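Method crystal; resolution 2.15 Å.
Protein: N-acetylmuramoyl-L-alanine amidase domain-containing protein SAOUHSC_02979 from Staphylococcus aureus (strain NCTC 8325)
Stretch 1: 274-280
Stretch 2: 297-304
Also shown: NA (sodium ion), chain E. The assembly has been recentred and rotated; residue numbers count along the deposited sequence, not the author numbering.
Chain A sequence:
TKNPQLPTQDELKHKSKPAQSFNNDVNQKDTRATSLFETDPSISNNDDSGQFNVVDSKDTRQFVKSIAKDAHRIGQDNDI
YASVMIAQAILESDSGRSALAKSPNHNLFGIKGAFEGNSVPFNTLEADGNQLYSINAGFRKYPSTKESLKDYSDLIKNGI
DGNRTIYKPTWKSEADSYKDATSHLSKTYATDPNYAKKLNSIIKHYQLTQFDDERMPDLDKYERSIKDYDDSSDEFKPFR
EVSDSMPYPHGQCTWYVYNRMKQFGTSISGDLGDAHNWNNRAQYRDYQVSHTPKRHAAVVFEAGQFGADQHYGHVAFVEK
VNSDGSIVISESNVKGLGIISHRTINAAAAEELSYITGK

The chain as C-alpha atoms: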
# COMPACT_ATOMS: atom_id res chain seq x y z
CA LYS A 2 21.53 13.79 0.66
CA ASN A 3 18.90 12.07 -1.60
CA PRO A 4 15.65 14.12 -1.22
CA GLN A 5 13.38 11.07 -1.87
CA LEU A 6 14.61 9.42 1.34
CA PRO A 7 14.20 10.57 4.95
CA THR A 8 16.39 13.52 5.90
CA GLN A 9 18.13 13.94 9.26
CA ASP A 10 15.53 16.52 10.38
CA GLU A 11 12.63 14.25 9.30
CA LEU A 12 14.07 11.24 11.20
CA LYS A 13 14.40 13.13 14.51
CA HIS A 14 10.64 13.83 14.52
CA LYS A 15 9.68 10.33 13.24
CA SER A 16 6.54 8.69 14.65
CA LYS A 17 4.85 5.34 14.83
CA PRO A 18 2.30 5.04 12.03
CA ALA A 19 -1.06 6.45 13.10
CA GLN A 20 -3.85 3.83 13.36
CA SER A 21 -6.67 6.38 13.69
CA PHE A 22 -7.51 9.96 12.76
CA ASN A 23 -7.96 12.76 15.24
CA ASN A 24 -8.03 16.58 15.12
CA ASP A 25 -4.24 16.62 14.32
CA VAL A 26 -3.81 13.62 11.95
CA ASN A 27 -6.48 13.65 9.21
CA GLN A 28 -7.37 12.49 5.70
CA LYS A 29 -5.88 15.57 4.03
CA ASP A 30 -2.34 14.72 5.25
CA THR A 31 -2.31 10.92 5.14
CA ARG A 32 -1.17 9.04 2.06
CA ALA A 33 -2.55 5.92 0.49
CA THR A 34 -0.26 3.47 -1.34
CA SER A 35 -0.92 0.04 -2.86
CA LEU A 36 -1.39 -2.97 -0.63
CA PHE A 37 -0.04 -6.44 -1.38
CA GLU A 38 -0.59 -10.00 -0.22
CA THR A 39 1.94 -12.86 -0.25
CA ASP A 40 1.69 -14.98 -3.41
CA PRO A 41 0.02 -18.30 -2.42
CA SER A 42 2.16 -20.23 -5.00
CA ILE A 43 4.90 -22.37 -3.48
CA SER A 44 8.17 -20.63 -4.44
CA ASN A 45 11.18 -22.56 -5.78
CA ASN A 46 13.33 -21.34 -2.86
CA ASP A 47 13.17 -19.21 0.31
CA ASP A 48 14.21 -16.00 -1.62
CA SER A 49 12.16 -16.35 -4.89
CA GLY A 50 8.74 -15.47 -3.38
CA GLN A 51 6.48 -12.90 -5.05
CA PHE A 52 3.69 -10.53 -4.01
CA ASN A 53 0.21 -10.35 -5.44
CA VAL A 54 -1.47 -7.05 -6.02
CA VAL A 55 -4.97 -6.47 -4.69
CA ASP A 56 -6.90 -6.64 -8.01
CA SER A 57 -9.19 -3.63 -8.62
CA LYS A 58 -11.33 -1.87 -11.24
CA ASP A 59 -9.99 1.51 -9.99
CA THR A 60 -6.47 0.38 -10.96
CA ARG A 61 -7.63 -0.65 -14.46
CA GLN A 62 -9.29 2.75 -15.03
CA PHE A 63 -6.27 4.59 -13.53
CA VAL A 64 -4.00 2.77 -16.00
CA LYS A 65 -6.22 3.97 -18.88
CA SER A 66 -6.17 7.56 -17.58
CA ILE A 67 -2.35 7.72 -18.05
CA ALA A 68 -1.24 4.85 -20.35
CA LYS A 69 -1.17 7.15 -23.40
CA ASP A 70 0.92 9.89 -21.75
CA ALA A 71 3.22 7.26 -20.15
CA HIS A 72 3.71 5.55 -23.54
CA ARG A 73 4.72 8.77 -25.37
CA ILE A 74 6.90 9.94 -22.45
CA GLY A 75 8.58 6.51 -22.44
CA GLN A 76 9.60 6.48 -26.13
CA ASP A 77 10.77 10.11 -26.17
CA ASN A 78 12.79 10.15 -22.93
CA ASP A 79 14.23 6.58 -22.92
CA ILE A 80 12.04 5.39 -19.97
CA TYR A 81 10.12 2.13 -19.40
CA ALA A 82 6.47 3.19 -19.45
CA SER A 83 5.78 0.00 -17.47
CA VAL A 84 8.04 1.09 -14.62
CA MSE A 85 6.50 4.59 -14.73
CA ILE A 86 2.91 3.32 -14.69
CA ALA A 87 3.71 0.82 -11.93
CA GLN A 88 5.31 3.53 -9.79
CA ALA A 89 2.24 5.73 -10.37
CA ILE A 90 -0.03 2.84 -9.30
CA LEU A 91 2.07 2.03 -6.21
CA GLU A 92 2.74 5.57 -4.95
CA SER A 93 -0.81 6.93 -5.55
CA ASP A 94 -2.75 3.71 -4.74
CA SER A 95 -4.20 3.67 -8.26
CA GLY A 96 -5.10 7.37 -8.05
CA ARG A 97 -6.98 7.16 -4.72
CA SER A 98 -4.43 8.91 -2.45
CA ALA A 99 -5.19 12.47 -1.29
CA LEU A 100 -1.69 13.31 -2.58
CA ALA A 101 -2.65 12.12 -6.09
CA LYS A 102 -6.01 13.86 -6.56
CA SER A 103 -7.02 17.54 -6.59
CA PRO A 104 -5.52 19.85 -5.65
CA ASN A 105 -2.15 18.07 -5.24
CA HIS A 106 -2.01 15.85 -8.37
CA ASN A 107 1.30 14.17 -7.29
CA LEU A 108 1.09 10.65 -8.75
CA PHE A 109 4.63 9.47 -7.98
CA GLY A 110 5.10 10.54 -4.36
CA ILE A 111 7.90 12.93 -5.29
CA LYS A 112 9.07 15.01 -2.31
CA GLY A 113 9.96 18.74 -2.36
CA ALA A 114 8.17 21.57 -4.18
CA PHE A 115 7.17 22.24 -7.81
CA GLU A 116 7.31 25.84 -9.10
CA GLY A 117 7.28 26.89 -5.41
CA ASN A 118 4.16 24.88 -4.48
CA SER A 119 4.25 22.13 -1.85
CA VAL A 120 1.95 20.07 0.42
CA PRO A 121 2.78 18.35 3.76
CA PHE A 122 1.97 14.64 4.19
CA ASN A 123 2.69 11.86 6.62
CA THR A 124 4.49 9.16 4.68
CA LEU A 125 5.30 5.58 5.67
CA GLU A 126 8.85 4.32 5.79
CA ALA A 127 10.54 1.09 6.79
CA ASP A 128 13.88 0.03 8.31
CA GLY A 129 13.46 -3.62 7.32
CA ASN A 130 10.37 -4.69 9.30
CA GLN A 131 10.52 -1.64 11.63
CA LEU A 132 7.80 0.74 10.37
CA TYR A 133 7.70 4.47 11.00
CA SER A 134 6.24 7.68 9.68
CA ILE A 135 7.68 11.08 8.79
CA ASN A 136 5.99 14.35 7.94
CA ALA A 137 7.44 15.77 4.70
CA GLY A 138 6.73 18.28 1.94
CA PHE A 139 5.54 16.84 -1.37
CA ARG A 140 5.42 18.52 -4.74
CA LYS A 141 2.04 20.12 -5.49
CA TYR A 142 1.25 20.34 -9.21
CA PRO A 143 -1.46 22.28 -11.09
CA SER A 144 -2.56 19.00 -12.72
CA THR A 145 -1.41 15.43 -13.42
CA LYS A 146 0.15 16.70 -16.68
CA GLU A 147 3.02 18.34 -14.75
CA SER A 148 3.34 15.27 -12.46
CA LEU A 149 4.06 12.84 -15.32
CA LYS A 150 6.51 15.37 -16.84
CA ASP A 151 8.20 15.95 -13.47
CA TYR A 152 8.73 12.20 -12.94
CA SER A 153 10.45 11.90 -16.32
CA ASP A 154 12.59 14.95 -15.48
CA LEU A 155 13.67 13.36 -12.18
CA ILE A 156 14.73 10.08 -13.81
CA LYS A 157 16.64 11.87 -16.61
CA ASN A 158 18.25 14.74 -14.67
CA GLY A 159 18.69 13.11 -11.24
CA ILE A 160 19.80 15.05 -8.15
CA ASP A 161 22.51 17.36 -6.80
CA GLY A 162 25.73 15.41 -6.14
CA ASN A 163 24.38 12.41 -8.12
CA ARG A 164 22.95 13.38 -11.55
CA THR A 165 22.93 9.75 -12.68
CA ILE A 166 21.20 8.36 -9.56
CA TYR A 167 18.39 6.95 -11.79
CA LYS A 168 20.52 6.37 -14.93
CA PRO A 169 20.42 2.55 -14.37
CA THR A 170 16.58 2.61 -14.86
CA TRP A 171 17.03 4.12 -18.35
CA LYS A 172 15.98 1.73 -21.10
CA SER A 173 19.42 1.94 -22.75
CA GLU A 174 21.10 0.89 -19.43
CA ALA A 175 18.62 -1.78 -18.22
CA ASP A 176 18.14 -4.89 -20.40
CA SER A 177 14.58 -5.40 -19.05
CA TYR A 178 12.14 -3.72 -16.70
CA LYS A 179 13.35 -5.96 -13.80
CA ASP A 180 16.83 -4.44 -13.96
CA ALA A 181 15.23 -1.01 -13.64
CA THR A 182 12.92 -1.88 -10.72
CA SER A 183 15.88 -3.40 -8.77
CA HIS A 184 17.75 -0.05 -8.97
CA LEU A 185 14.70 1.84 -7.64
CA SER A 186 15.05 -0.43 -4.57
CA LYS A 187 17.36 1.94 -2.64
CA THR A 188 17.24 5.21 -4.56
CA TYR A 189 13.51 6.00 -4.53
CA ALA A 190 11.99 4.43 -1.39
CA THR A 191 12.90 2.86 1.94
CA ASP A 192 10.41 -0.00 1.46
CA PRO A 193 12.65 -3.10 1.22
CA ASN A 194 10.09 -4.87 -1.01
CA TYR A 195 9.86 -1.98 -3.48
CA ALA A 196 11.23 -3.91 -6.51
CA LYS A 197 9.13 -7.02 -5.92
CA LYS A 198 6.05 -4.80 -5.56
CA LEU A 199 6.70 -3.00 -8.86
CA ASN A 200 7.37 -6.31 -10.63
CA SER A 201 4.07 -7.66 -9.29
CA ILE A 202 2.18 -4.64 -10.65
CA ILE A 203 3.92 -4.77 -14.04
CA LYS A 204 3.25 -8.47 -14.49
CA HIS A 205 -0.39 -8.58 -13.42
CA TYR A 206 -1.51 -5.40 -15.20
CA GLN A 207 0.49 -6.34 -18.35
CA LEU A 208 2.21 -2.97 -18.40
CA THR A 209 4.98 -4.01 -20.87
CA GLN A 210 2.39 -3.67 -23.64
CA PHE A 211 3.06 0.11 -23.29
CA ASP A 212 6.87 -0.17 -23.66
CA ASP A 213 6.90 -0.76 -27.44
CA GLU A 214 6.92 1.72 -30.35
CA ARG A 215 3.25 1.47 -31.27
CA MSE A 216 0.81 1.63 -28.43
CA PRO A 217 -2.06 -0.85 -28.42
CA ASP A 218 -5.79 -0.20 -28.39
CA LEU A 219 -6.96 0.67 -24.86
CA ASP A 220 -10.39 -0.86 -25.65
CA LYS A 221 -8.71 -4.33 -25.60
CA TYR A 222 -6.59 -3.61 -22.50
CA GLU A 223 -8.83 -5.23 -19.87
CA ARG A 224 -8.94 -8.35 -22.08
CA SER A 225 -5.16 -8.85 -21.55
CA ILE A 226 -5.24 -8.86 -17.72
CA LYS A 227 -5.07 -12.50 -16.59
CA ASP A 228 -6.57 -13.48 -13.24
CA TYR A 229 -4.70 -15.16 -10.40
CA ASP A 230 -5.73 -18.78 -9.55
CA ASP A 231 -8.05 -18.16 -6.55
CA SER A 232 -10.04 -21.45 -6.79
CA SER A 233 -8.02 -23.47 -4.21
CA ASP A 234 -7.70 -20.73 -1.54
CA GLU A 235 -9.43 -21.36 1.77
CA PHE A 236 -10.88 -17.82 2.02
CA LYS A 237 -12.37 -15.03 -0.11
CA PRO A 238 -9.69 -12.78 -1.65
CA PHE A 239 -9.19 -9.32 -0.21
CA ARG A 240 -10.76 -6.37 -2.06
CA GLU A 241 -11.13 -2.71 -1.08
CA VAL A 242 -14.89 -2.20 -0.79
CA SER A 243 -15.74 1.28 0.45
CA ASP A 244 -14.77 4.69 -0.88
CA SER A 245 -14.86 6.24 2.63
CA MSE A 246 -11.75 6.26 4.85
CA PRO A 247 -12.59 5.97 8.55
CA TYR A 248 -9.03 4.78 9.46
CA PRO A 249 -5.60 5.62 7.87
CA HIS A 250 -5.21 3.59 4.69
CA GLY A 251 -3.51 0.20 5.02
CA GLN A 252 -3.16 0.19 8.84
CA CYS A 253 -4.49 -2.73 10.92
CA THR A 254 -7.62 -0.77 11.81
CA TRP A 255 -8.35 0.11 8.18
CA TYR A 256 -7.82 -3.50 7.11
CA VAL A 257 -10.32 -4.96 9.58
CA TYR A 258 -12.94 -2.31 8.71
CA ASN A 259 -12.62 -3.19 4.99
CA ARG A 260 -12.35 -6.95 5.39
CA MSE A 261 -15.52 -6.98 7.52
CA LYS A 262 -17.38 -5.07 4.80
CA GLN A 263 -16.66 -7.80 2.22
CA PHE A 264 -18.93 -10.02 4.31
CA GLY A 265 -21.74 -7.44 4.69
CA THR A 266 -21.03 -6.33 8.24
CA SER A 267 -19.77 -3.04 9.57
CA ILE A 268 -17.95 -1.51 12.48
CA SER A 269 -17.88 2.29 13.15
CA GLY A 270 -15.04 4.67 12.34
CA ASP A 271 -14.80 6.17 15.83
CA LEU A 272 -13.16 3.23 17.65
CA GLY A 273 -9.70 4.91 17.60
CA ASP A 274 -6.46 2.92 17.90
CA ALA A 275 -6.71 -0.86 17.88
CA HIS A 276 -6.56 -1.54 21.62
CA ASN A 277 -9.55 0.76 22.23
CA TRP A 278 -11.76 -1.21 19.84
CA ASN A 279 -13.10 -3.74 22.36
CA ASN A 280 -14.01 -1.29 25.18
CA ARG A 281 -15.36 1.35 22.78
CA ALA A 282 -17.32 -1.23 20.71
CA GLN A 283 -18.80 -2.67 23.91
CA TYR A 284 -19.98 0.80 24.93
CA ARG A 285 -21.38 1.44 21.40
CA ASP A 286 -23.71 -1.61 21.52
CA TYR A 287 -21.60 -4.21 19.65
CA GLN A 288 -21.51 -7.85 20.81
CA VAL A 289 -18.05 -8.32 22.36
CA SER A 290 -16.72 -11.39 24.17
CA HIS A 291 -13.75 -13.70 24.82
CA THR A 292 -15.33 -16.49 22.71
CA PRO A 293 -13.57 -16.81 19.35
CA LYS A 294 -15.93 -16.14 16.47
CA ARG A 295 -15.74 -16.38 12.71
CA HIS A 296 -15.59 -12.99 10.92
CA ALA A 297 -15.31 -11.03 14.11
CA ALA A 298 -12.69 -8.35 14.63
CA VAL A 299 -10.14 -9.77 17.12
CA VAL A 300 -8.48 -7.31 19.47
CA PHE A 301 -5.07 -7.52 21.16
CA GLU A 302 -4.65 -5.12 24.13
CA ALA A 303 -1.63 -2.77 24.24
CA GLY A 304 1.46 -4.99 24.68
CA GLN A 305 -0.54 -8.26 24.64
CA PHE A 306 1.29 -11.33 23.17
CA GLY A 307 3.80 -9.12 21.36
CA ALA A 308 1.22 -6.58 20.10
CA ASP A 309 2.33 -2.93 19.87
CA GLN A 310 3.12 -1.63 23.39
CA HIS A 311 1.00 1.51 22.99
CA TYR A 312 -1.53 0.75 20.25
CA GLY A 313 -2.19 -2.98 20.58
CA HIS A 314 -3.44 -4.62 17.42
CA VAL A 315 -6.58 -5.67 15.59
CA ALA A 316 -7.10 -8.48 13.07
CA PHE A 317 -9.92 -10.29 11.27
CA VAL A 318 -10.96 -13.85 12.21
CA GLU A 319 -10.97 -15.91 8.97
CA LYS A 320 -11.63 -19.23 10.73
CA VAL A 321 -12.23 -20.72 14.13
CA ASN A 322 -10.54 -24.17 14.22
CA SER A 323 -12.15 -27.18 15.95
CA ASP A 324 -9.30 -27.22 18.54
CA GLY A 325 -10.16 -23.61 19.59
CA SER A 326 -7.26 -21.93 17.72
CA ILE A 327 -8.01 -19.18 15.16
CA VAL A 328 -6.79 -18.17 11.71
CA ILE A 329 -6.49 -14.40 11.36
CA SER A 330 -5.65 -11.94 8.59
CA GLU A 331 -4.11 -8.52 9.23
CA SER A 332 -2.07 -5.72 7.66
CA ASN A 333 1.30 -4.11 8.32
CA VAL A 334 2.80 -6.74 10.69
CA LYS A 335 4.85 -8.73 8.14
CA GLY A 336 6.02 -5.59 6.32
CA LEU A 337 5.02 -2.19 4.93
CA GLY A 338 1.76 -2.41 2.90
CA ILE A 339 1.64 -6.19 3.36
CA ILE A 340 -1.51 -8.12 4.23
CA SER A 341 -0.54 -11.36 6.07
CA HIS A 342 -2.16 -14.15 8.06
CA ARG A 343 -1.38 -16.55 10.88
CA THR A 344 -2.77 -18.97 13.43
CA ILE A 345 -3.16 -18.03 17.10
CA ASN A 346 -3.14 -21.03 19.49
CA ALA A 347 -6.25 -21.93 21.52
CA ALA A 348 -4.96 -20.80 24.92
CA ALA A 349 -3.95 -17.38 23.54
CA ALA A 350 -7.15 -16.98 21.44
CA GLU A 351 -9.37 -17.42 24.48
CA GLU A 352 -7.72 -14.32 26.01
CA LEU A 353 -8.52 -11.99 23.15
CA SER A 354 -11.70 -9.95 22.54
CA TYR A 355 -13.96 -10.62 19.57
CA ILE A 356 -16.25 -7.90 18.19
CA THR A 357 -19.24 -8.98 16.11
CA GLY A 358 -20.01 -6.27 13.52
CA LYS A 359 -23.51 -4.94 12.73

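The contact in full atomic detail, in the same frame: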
# COMPACT_ATOMS: atom_id res chain seq x y z
N ASP A 274 -7.53 3.91 18.06
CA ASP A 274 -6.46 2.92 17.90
C ASP A 274 -6.96 1.53 18.27
O ASP A 274 -7.87 1.39 19.07
CB ASP A 274 -5.25 3.27 18.75
CG ASP A 274 -4.68 4.65 18.41
OD1 ASP A 274 -4.78 5.08 17.24
OD2 ASP A 274 -4.15 5.28 19.32
N ALA A 275 -6.29 0.52 17.73
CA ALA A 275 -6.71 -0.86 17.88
C ALA A 275 -7.11 -1.32 19.28
O ALA A 275 -8.16 -1.93 19.45
CB ALA A 275 -5.64 -1.79 17.32
N HIS A 276 -6.28 -1.05 20.28
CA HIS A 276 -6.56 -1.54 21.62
C HIS A 276 -7.85 -0.98 22.23
O HIS A 276 -8.38 -1.59 23.16
CB HIS A 276 -5.39 -1.27 22.58
CG HIS A 276 -5.19 0.16 22.90
ND1 HIS A 276 -5.51 0.70 24.12
CD2 HIS A 276 -4.74 1.20 22.14
CE1 HIS A 276 -5.25 1.99 24.12
NE2 HIS A 276 -4.80 2.33 22.92
N ASN A 277 -8.30 0.18 21.74
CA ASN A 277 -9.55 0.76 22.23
C ASN A 277 -10.78 0.19 21.56
O ASN A 277 -11.88 0.54 21.94
CB ASN A 277 -9.57 2.27 22.02
CG ASN A 277 -8.79 3.02 23.06
OD1 ASN A 277 -8.80 2.66 24.24
ND2 ASN A 277 -8.15 4.11 22.66
N TRP A 278 -10.60 -0.68 20.57
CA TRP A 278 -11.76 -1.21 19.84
C TRP A 278 -12.74 -2.00 20.70
O TRP A 278 -13.95 -1.80 20.60
CB TRP A 278 -11.30 -2.04 18.64
CG TRP A 278 -10.97 -1.20 17.43
CD1 TRP A 278 -10.32 -0.01 17.40
CD2 TRP A 278 -11.20 -1.56 16.06
NE1 TRP A 278 -10.19 0.43 16.09
CE2 TRP A 278 -10.71 -0.51 15.26
CE3 TRP A 278 -11.78 -2.67 15.44
CZ2 TRP A 278 -10.79 -0.54 13.87
CZ3 TRP A 278 -11.88 -2.69 14.06
CH2 TRP A 278 -11.39 -1.63 13.29
N ASN A 279 -12.23 -2.89 21.55
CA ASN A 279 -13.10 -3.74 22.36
C ASN A 279 -13.93 -2.97 23.40
O ASN A 279 -15.13 -3.18 23.49
CB ASN A 279 -12.35 -4.95 22.96
CG ASN A 279 -11.21 -4.55 23.87
OD1 ASN A 279 -10.66 -3.45 23.77
ND2 ASN A 279 -10.81 -5.46 24.74
N ASN A 280 -13.29 -2.09 24.17
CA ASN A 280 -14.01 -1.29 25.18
C ASN A 280 -14.93 -0.24 24.51
O ASN A 280 -16.05 -0.04 24.94
CB ASN A 280 -13.06 -0.63 26.19
CG ASN A 280 -11.87 0.02 25.52
OD1 ASN A 280 -10.99 -0.68 24.99
ND2 ASN A 280 -11.81 1.34 25.55
N ALA A 297 -15.30 -12.06 13.12
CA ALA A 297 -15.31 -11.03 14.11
C ALA A 297 -13.99 -10.30 14.00
O ALA A 297 -13.03 -10.83 13.42
CB ALA A 297 -15.46 -11.64 15.50
N ALA A 298 -13.95 -9.08 14.50
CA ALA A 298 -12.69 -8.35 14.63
C ALA A 298 -12.06 -8.90 15.93
O ALA A 298 -12.77 -9.02 16.93
CB ALA A 298 -12.93 -6.86 14.76
N VAL A 299 -10.79 -9.26 15.91
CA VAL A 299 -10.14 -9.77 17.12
C VAL A 299 -9.15 -8.72 17.62
O VAL A 299 -8.28 -8.25 16.87
CB VAL A 299 -9.51 -11.17 16.94
CG1 VAL A 299 -8.53 -11.20 15.78
CG2 VAL A 299 -8.84 -11.62 18.23
N VAL A 300 -9.31 -8.34 18.88
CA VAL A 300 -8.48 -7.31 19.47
C VAL A 300 -7.43 -7.84 20.45
O VAL A 300 -7.74 -8.68 21.30
CB VAL A 300 -9.36 -6.30 20.20
CG1 VAL A 300 -8.50 -5.23 20.88
CG2 VAL A 300 -10.38 -5.70 19.25
N PHE A 301 -6.22 -7.29 20.31
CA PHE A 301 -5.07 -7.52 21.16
C PHE A 301 -4.88 -6.23 21.96
O PHE A 301 -4.69 -5.15 21.35
CB PHE A 301 -3.79 -7.70 20.33
CG PHE A 301 -3.70 -9.00 19.56
CD1 PHE A 301 -4.41 -9.17 18.38
CD2 PHE A 301 -2.88 -10.03 19.99
CE1 PHE A 301 -4.31 -10.35 17.65
CE2 PHE A 301 -2.78 -11.22 19.27
CZ PHE A 301 -3.48 -11.37 18.10
N GLU A 302 -4.89 -6.31 23.29
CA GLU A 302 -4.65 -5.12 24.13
C GLU A 302 -3.21 -4.61 23.93
O GLU A 302 -2.36 -5.32 23.38
CB GLU A 302 -4.89 -5.43 25.63
CG GLU A 302 -6.31 -5.88 26.00
CD GLU A 302 -7.35 -4.76 25.94
OE1 GLU A 302 -7.03 -3.63 25.54
OE2 GLU A 302 -8.52 -5.00 26.34
N ALA A 303 -2.96 -3.37 24.31
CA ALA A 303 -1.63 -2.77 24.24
C ALA A 303 -0.61 -3.71 24.91
O ALA A 303 -0.80 -4.13 26.03
CB ALA A 303 -1.64 -1.42 24.95
N GLY A 304 0.43 -4.08 24.17
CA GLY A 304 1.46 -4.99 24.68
C GLY A 304 1.09 -6.46 24.81
O GLY A 304 1.91 -7.25 25.23
NA NA E . -9.14 -2.10 25.16
O HOH W 1 -4.80 -1.95 25.98
O HOH W 2 -7.86 -0.40 25.98
O HOH W 3 -9.83 -3.15 27.39

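The contact between these two stretches illustrates a common principle: a small apolar patch brings a strand beside the start of a helix, and a metal ion with one well-aligned hydrogen bond ties their polar ends together. The first stretch is helical from Trp278 to Asn280, with Asn277 N hydrogen-bonded to Asp274 O at 3.0 Å and Trp278 N to Ala275 O at 3.0 Å. The second runs as a strand through Phe301 and then leaves it. Backbones come nearest at His276 and Glu302, whose CA atoms lie 4.8 Å apart, yet no backbone hydrogen bond crosses the gap, so side-chain packing, one side-chain hydrogen bond and the ion, which also takes the backbone oxygen of His276, make the connection.

Along the strand the side chains alternate: Ala298 and Val300 point toward the first stretch, Val299 and Phe301 away. Val300 gives up the most surface; its CG2 packs 3.8 Å from Trp278 CB, while its CG1 lies 3.6 Å from Ala275 O. Two residues earlier in the strand, Ala298 CB sits 4.4 Å from Trp278 CZ3, at the edge of the indole.

Beyond the strand the chemistry turns polar. Sodium collects oxygen ligands from both stretches: His276 O at 2.2 Å, Asn280 OD1 at 2.3 Å, Asn279 OD1 at 2.5 Å and Glu302 OE1 at 2.6 Å, with two waters completing the set. Shared coordination explains why His276 O and Glu302 OE1 can lie 3.4 Å apart without a hydrogen bond. The carboxylate brings negative charge to the cation, and its other oxygen is used as well: Asn279 ND2 donates to Glu302 OE2 at 2.8 Å, nearly linear at 174°. Asn279 thus offers its carbonyl oxygen to the metal and its amide nitrogen to a metal ligand. A further water donates to Glu302 OE1 at 2.8 Å and accepts from Ala303 N at 2.9 Å, linking the carboxylate to the adjoining backbone.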